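PDB 5V4D: putative translational inhibitor protein from Yersinia pestis, which is of unknown function but belongs to the Rid (YjgF-like) family and probably acts as a trimeric enamine/imine deaminase. Local coordinates for residues Q34-P39 with K116-E121; K76-I81 with E121-A126. All coordinates share one frame; numbering follows the deposited sequence. Where two conformers were deposited one is given.

Contact 1: Q34-P39 with K116-E121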
ATOM      1  N   GLN A  34       0.081   5.141 -11.036  1.00 13.31           N
ATOM      2  CA  GLN A  34       0.116   5.480 -12.449  1.00 12.83           C
ATOM      3  C   GLN A  34      -0.064   4.225 -13.273  1.00 14.80           C
ATOM      4  O   GLN A  34       0.619   3.216 -13.031  1.00 14.75           O
ATOM      5  CB  GLN A  34       1.431   6.145 -12.851  1.00 15.56           C
ATOM      6  CG  GLN A  34       1.442   7.634 -12.479  1.00 16.36           C
ATOM      7  CD  GLN A  34       0.366   8.386 -13.238  1.00 16.71           C
ATOM      8  OE1 GLN A  34       0.018   8.048 -14.387  1.00 21.13           O
ATOM      9  NE2 GLN A  34      -0.213   9.366 -12.587  1.00 20.47           N
ATOM     10  N   ILE A  35      -0.962   4.315 -14.257  1.00 14.50           N
ATOM     11  CA  ILE A  35      -1.135   3.255 -15.244  1.00 14.39           C
ATOM     12  C   ILE A  35      -0.611   3.748 -16.594  1.00 13.38           C
ATOM     13  O   ILE A  35      -0.304   4.940 -16.764  1.00 16.01           O
ATOM     14  CB  ILE A  35      -2.601   2.771 -15.327  1.00 18.45           C
ATOM     15  CG1 ILE A  35      -3.559   3.923 -15.523  1.00 15.46           C
ATOM     16  CG2 ILE A  35      -2.990   1.937 -14.100  1.00 19.14           C
ATOM     17  CD1 ILE A  35      -4.965   3.413 -16.071  1.00 19.02           C
ATOM     18  N   PRO A  36      -0.460   2.855 -17.579  1.00 12.99           N
ATOM     19  CA  PRO A  36       0.261   3.179 -18.820  1.00 13.96           C
ATOM     20  C   PRO A  36      -0.620   3.897 -19.838  1.00 14.39           C
ATOM     21  O   PRO A  36      -0.699   3.495 -21.005  1.00 15.42           O
ATOM     22  CB  PRO A  36       0.689   1.809 -19.359  1.00 13.92           C
ATOM     23  CG  PRO A  36       0.341   0.827 -18.337  1.00 20.14           C
ATOM     24  CD  PRO A  36      -0.650   1.397 -17.422  1.00 15.59           C
ATOM     25  N   ILE A  37      -1.232   5.009 -19.401  1.00 13.04           N
ATOM     26  CA  ILE A  37      -2.000   5.885 -20.275  1.00 14.16           C
ATOM     27  C   ILE A  37      -1.050   6.899 -20.895  1.00 13.68           C
ATOM     28  O   ILE A  37      -0.225   7.499 -20.190  1.00 15.82           O
ATOM     29  CB  ILE A  37      -3.121   6.604 -19.502  1.00 15.15           C
ATOM     30  CG1 ILE A  37      -4.173   5.619 -19.017  1.00 19.77           C
ATOM     31  CG2 ILE A  37      -3.758   7.735 -20.395  1.00 16.87           C
ATOM     32  CD1 ILE A  37      -4.876   4.955 -20.128  1.00 24.00           C
ATOM     33  N   ASN A  38      -1.151   7.080 -22.211  1.00 15.23           N
ATOM     34  CA  ASN A  38      -0.446   8.195 -22.877  1.00 14.81           C
ATOM     35  C   ASN A  38      -1.175   9.489 -22.532  1.00 16.73           C
ATOM     36  O   ASN A  38      -2.327   9.665 -22.956  1.00 17.98           O
ATOM     37  CB  ASN A  38      -0.423   7.932 -24.394  1.00 15.10           C
ATOM     38  CG  ASN A  38       0.146   9.098 -25.212  1.00 16.78           C
ATOM     39  OD1 ASN A  38       0.419  10.174 -24.667  1.00 17.56           O
ATOM     40  ND2 ASN A  38       0.323   8.884 -26.523  1.00 16.52           N
ATOM     41  N   PRO A  39      -0.574  10.413 -21.789  1.00 15.88           N
ATOM     42  CA  PRO A  39      -1.340  11.597 -21.364  1.00 17.06           C
ATOM     43  C   PRO A  39      -1.807  12.471 -22.509  1.00 19.13           C
ATOM     44  O   PRO A  39      -2.779  13.218 -22.337  1.00 21.85           O
ATOM     45  CB  PRO A  39      -0.356  12.335 -20.448  1.00 20.11           C
ATOM     46  CG  PRO A  39       1.004  11.913 -20.915  1.00 23.50           C
ATOM     47  CD  PRO A  39       0.839  10.463 -21.354  1.00 17.71           C
ATOM     48  N   LYS A 116      -8.397  -0.089 -16.806  1.00 18.78           N
ATOM     49  CA  LYS A 116      -8.238  -0.056 -18.267  1.00 21.98           C
ATOM     50  C   LYS A 116      -7.534  -1.273 -18.834  1.00 22.48           C
ATOM     51  O   LYS A 116      -7.153  -1.285 -20.021  1.00 23.06           O
ATOM     52  CB  LYS A 116      -7.507   1.232 -18.714  1.00 23.67           C
ATOM     53  CG  LYS A 116      -8.220   2.484 -18.257  1.00 28.91           C
ATOM     54  CD  LYS A 116      -7.866   3.653 -19.132  1.00 38.41           C
ATOM     55  CE  LYS A 116      -8.972   4.689 -19.162  1.00 48.98           C
ATOM     56  NZ  LYS A 116      -9.883   4.448 -20.314  1.00 48.55           N
ATOM     57  N   GLY A 117      -7.424  -2.354 -18.062  1.00 16.05           N
ATOM     58  CA  GLY A 117      -6.778  -3.549 -18.549  1.00 15.87           C
ATOM     59  C   GLY A 117      -5.284  -3.439 -18.571  1.00 15.03           C
ATOM     60  O   GLY A 117      -4.636  -4.229 -19.266  1.00 19.26           O
ATOM     61  N   ALA A 118      -4.731  -2.499 -17.816  1.00 13.66           N
ATOM     62  CA  ALA A 118      -3.268  -2.321 -17.752  1.00 14.39           C
ATOM     63  C   ALA A 118      -2.558  -3.578 -17.239  1.00 16.18           C
ATOM     64  O   ALA A 118      -3.106  -4.370 -16.457  1.00 16.19           O
ATOM     65  CB  ALA A 118      -2.913  -1.160 -16.830  1.00 14.45           C
ATOM     66  N   LEU A 119      -1.300  -3.738 -17.644  1.00 14.16           N
ATOM     67  CA  LEU A 119      -0.471  -4.844 -17.137  1.00 12.64           C
ATOM     68  C   LEU A 119       0.284  -4.495 -15.862  1.00 14.27           C
ATOM     69  O   LEU A 119       0.830  -5.400 -15.175  1.00 15.08           O
ATOM     70  CB  LEU A 119       0.584  -5.259 -18.179  1.00 14.26           C
ATOM     71  CG  LEU A 119       0.008  -5.724 -19.528  1.00 15.84           C
ATOM     72  CD1 LEU A 119       1.168  -5.926 -20.532  1.00 15.96           C
ATOM     73  CD2 LEU A 119      -0.800  -7.020 -19.375  1.00 18.14           C
ATOM     74  N   VAL A 120       0.433  -3.204 -15.588  1.00 14.91           N
ATOM     75  CA  VAL A 120       1.261  -2.767 -14.478  1.00 13.36           C
ATOM     76  C   VAL A 120       0.725  -1.423 -14.017  1.00 13.86           C
ATOM     77  O   VAL A 120       0.278  -0.609 -14.832  1.00 16.02           O
ATOM     78  CB  VAL A 120       2.759  -2.717 -14.885  1.00 19.08           C
ATOM     79  CG1 VAL A 120       3.027  -1.806 -16.127  1.00 17.86           C
ATOM     80  CG2 VAL A 120       3.646  -2.300 -13.694  1.00 17.44           C
ATOM     81  N   GLU A 121       0.822  -1.176 -12.701  1.00 14.58           N
ATOM     82  CA  GLU A 121       0.496   0.100 -12.066  1.00 13.06           C
ATOM     83  C   GLU A 121       1.538   0.353 -11.001  1.00 16.17           C
ATOM     84  O   GLU A 121       1.841  -0.562 -10.230  1.00 17.74           O
ATOM     85  CB  GLU A 121      -0.916   0.075 -11.446  1.00 14.59           C
ATOM     86  CG  GLU A 121      -1.315   1.428 -10.851  1.00 16.93           C
ATOM     87  CD  GLU A 121      -2.696   1.412 -10.221  1.00 30.80           C
ATOM     88  OE1 GLU A 121      -2.951   2.120  -9.218  1.00 26.47           O
ATOM     89  OE2 GLU A 121      -3.523   0.587 -10.664  1.00 25.09           O
TER
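Q34 meets E121 through its main chain: its carbonyl O receives a CA-H...O contact from E121 CA at 3.3 Å, with an angle of 142° at the hydrogen. The same oxygen lies beside E121 CB and CG, so a backbone acceptor rests against the base of an acidic side chain. I35 then divides its branches between two partners. Its CG1 sits between the backbone N and the carbonyl carbon (chi1 52°), and this carries CD1 to K116 CG, 4.0 Å away, the two side chains crossing at about a right angle. The other branch, CG2, rests against E121 CG at 3.7 Å and also touches A118 CB. E121 is extended, with CG anti to its backbone N (chi1 -176°); it crosses I35 at a slant, and the CG2 methyl touches it from CB out to OE2. E121 also touches L114 and P115 of its own chain and T108 of a second subunit. An acetic acid, probably from the crystallisation liquor, lies about 5 Å from its side chain, consistent with the intersubunit pocket of Rid proteins. P36 is the centre of an inverse gamma turn closed by a weak I37 N to I35 O bond. Its CD packs tightly on A118 CB at 3.5 Å and approaches V120 O at 3.4 Å; that carbonyl is buried by the contact and has no hydrogen-bonding partner in the model. At I37 the tip does the touching, CD1 pressing on K116 CD at 3.4 Å, closer than ordinary van der Waals contact. The example illustrates a loop held by side-chain packing and a CA-H...O contact, next to the backbone bond between Q34 and I122. Q52 and N59 of helix 49-66 receive P36 and Q34, N59 also bonds to I37 O, and V120 packs on strand 74-81.

Contact 2: K76-I81 with E121-A126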
ATOM      1  N   LYS A  76       9.568   5.079  -1.406  1.00 16.25           N
ATOM      2  CA  LYS A  76       8.911   3.777  -1.379  1.00 14.54           C
ATOM      3  C   LYS A  76       7.965   3.700  -2.568  1.00 17.31           C
ATOM      4  O   LYS A  76       7.318   4.700  -2.894  1.00 16.13           O
ATOM      5  CB  LYS A  76       8.135   3.609  -0.055  1.00 17.28           C
ATOM      6  CG  LYS A  76       7.118   2.427   0.006  1.00 16.52           C
ATOM      7  CD  LYS A  76       7.861   1.087  -0.025  1.00 17.78           C
ATOM      8  CE  LYS A  76       6.931  -0.137   0.352  1.00 17.52           C
ATOM      9  NZ  LYS A  76       5.748  -0.132  -0.561  1.00 17.92           N
ATOM     10  N   THR A  77       7.931   2.543  -3.240  1.00 14.77           N
ATOM     11  CA  THR A  77       7.015   2.300  -4.341  1.00 14.18           C
ATOM     12  C   THR A  77       6.315   0.965  -4.113  1.00 12.95           C
ATOM     13  O   THR A  77       6.807   0.113  -3.359  1.00 14.23           O
ATOM     14  CB  THR A  77       7.711   2.253  -5.719  1.00 13.32           C
ATOM     15  OG1 THR A  77       8.494   1.044  -5.809  1.00 15.67           O
ATOM     16  CG2 THR A  77       8.638   3.432  -5.918  1.00 13.89           C
ATOM     17  N   THR A  78       5.170   0.783  -4.767  1.00 13.82           N
ATOM     18  CA  THR A  78       4.529  -0.529  -4.879  1.00 13.16           C
ATOM     19  C   THR A  78       4.276  -0.794  -6.350  1.00 14.46           C
ATOM     20  O   THR A  78       3.754   0.075  -7.062  1.00 14.73           O
ATOM     21  CB  THR A  78       3.203  -0.580  -4.100  1.00 16.88           C
ATOM     22  OG1 THR A  78       3.484  -0.294  -2.730  1.00 18.39           O
ATOM     23  CG2 THR A  78       2.523  -1.933  -4.205  1.00 19.23           C
ATOM     24  N   ILE A  79       4.675  -1.966  -6.805  1.00 13.51           N
ATOM     25  CA  ILE A  79       4.392  -2.411  -8.162  1.00 15.73           C
ATOM     26  C   ILE A  79       3.251  -3.421  -8.110  1.00 13.44           C
ATOM     27  O   ILE A  79       3.397  -4.499  -7.515  1.00 13.97           O
ATOM     28  CB  ILE A  79       5.648  -3.030  -8.793  1.00 13.24           C
ATOM     29  CG1 ILE A  79       6.761  -1.983  -8.867  1.00 16.09           C
ATOM     30  CG2 ILE A  79       5.328  -3.596 -10.220  1.00 15.88           C
ATOM     31  CD1 ILE A  79       8.096  -2.566  -9.420  1.00 16.80           C
ATOM     32  N   PHE A  80       2.163  -3.097  -8.809  1.00 12.85           N
ATOM     33  CA  PHE A  80       1.021  -4.006  -9.007  1.00 12.50           C
ATOM     34  C   PHE A  80       1.132  -4.511 -10.433  1.00 12.65           C
ATOM     35  O   PHE A  80       1.130  -3.715 -11.382  1.00 14.89           O
ATOM     36  CB  PHE A  80      -0.313  -3.284  -8.787  1.00 16.16           C
ATOM     37  CG  PHE A  80      -0.462  -2.623  -7.424  1.00 16.17           C
ATOM     38  CD1 PHE A  80      -0.741  -3.356  -6.285  1.00 16.98           C
ATOM     39  CD2 PHE A  80      -0.404  -1.260  -7.327  1.00 16.54           C
ATOM     40  CE1 PHE A  80      -0.950  -2.702  -5.043  1.00 16.32           C
ATOM     41  CE2 PHE A  80      -0.603  -0.633  -6.077  1.00 17.59           C
ATOM     42  CZ  PHE A  80      -0.863  -1.343  -4.987  1.00 16.07           C
ATOM     43  N   ILE A  81       1.311  -5.825 -10.605  0.50 14.92           N
ATOM     44  CA  ILE A  81       1.414  -6.376 -11.949  0.50 12.79           C
ATOM     45  C   ILE A  81       0.411  -7.505 -12.098  0.50 13.27           C
ATOM     46  O   ILE A  81       0.108  -8.220 -11.144  0.50 14.32           O
ATOM     47  CB  ILE A  81       2.836  -6.868 -12.306  0.50 16.94           C
ATOM     48  CG1 ILE A  81       3.465  -7.702 -11.192  0.50 12.77           C
ATOM     49  CG2 ILE A  81       3.715  -5.694 -12.667  0.50 15.10           C
ATOM     50  CD1 ILE A  81       4.727  -8.406 -11.656  0.50 12.57           C
ATOM     51  N   GLU A 121       0.822  -1.176 -12.701  1.00 14.58           N
ATOM     52  CA  GLU A 121       0.496   0.100 -12.066  1.00 13.06           C
ATOM     53  C   GLU A 121       1.538   0.353 -11.001  1.00 16.17           C
ATOM     54  O   GLU A 121       1.841  -0.562 -10.230  1.00 17.74           O
ATOM     55  CB  GLU A 121      -0.916   0.075 -11.446  1.00 14.59           C
ATOM     56  CG  GLU A 121      -1.315   1.428 -10.851  1.00 16.93           C
ATOM     57  CD  GLU A 121      -2.696   1.412 -10.221  1.00 30.80           C
ATOM     58  OE1 GLU A 121      -2.951   2.120  -9.218  1.00 26.47           O
ATOM     59  OE2 GLU A 121      -3.523   0.587 -10.664  1.00 25.09           O
ATOM     60  N   ILE A 122       2.136   1.547 -10.972  1.00 12.87           N
ATOM     61  CA  ILE A 122       3.176   1.799  -9.969  1.00 14.45           C
ATOM     62  C   ILE A 122       2.778   3.018  -9.156  1.00 13.87           C
ATOM     63  O   ILE A 122       2.492   4.088  -9.715  1.00 15.41           O
ATOM     64  CB  ILE A 122       4.558   1.993 -10.608  1.00 12.22           C
ATOM     65  CG1 ILE A 122       4.934   0.693 -11.325  1.00 12.87           C
ATOM     66  CG2 ILE A 122       5.625   2.291  -9.527  1.00 16.51           C
ATOM     67  CD1 ILE A 122       6.322   0.790 -11.999  1.00 14.60           C
ATOM     68  N   GLU A 123       2.800   2.854  -7.829  1.00 15.05           N
ATOM     69  CA  GLU A 123       2.482   3.893  -6.863  1.00 14.43           C
ATOM     70  C   GLU A 123       3.756   4.297  -6.140  1.00 15.88           C
ATOM     71  O   GLU A 123       4.558   3.430  -5.776  1.00 16.72           O
ATOM     72  CB  GLU A 123       1.459   3.315  -5.882  1.00 18.72           C
ATOM     73  CG  GLU A 123       1.094   4.135  -4.724  1.00 28.49           C
ATOM     74  CD  GLU A 123       0.171   3.286  -3.826  1.00 28.15           C
ATOM     75  OE1 GLU A 123      -0.995   3.207  -4.158  1.00 25.57           O
ATOM     76  OE2 GLU A 123       0.646   2.629  -2.875  1.00 37.96           O
ATOM     77  N   VAL A 124       3.966   5.606  -5.941  1.00 12.79           N
ATOM     78  CA  VAL A 124       5.165   6.093  -5.276  1.00 14.87           C
ATOM     79  C   VAL A 124       4.836   7.119  -4.205  1.00 13.97           C
ATOM     80  O   VAL A 124       3.794   7.798  -4.239  1.00 15.36           O
ATOM     81  CB  VAL A 124       6.186   6.716  -6.266  1.00 16.15           C
ATOM     82  CG1 VAL A 124       6.333   5.864  -7.515  1.00 14.37           C
ATOM     83  CG2 VAL A 124       5.802   8.155  -6.665  1.00 16.64           C
ATOM     84  N   ILE A 125       5.710   7.198  -3.204  0.66 13.83           N
ATOM     85  CA  ILE A 125       5.755   8.349  -2.314  0.66 16.79           C
ATOM     86  C   ILE A 125       7.154   8.925  -2.383  0.66 16.74           C
ATOM     87  O   ILE A 125       8.141   8.207  -2.575  0.66 15.61           O
ATOM     88  CB  ILE A 125       5.374   8.059  -0.850  0.66 18.38           C
ATOM     89  CG1 ILE A 125       6.288   6.992  -0.254  0.66 17.60           C
ATOM     90  CG2 ILE A 125       3.882   7.718  -0.748  0.66 20.26           C
ATOM     91  CD1 ILE A 125       6.285   7.014   1.281  0.66 22.09           C
ATOM     92  N   ALA A 126       7.233  10.245  -2.249  1.00 14.68           N
ATOM     93  CA  ALA A 126       8.502  10.936  -2.381  1.00 14.80           C
ATOM     94  C   ALA A 126       8.640  11.987  -1.297  1.00 22.40           C
ATOM     95  O   ALA A 126       7.658  12.536  -0.815  1.00 20.89           O
ATOM     96  CB  ALA A 126       8.656  11.619  -3.743  1.00 17.92           C
TER
HETATM   97  O   HOH W   1       3.528   2.621  -2.216  1.00 43.72           O
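Two neighbouring antiparallel strands of the central sheet of the YjgF-like fold meet here, K76-I81 against E121-A126, with a closest axis approach of 4.7 Å and N-to-C directions 170° apart. The hydrogen-bonded pairs are K76 with I125, T78 with E123 and F80 with E121. T78 N bonds to E123 O at 2.9 Å and E123 N to T78 O at 3.0 Å; F80 and E121 also bond both ways, F80 N to E121 O nearly straight (171°), and I125 N adds one bond to K76 O. At the non-hydrogen-bonded pairs the side chains turn to the helical face: I79 CG1 lies beside I122 CG1 at 4.1 Å, and T77 CG2 meets V124 CG1 at 3.7 Å. V56 and I60 of helix 49-66 and Y94 of helix 87-98 cover I122. On the other face E123, its CG anti to the backbone N (chi1 173°), extends beside T78, and a water joins T78 OG1 to E123 OE2, 3.0 Å from each. T78 CG2 sits 3.5 Å above the plane of the F80 ring, near its rim. E123 OE1 forms a salt bridge with K76 NZ and a hydrogen bond with S107 OG, both of the second subunit; K76 NZ pairs likewise with E123 of the third subunit. The chemistry therefore differs by face: mostly apolar beneath the helices, with the T77 hydroxyl bonded to Y94, and mixed toward the neighbouring subunits, where these intersubunit bridges probably help hold the trimer together.

The two contacts lie along one strand, 120-127, and share E121, their centres about 13 Å apart. Along the chain their segments alternate: 34-39, 76-81, 116-121, then 121-126. Contact 1 joins the lead-in and beginning of that strand to the loop after strand 28-31; contact 2 pairs the strand itself with 74-81. They also meet directly, through a probable hydrogen bond from Q34 N to I122 O and packing of V120 CG2 on I81 CG2. Taken together, they show a strand whose beginning lies between a loop and strand 74-81, which within the sheet runs between 28-31 and 74-81, and which joins the edge of a probable intersubunit pocket to the sheet face on which the trimer assembles.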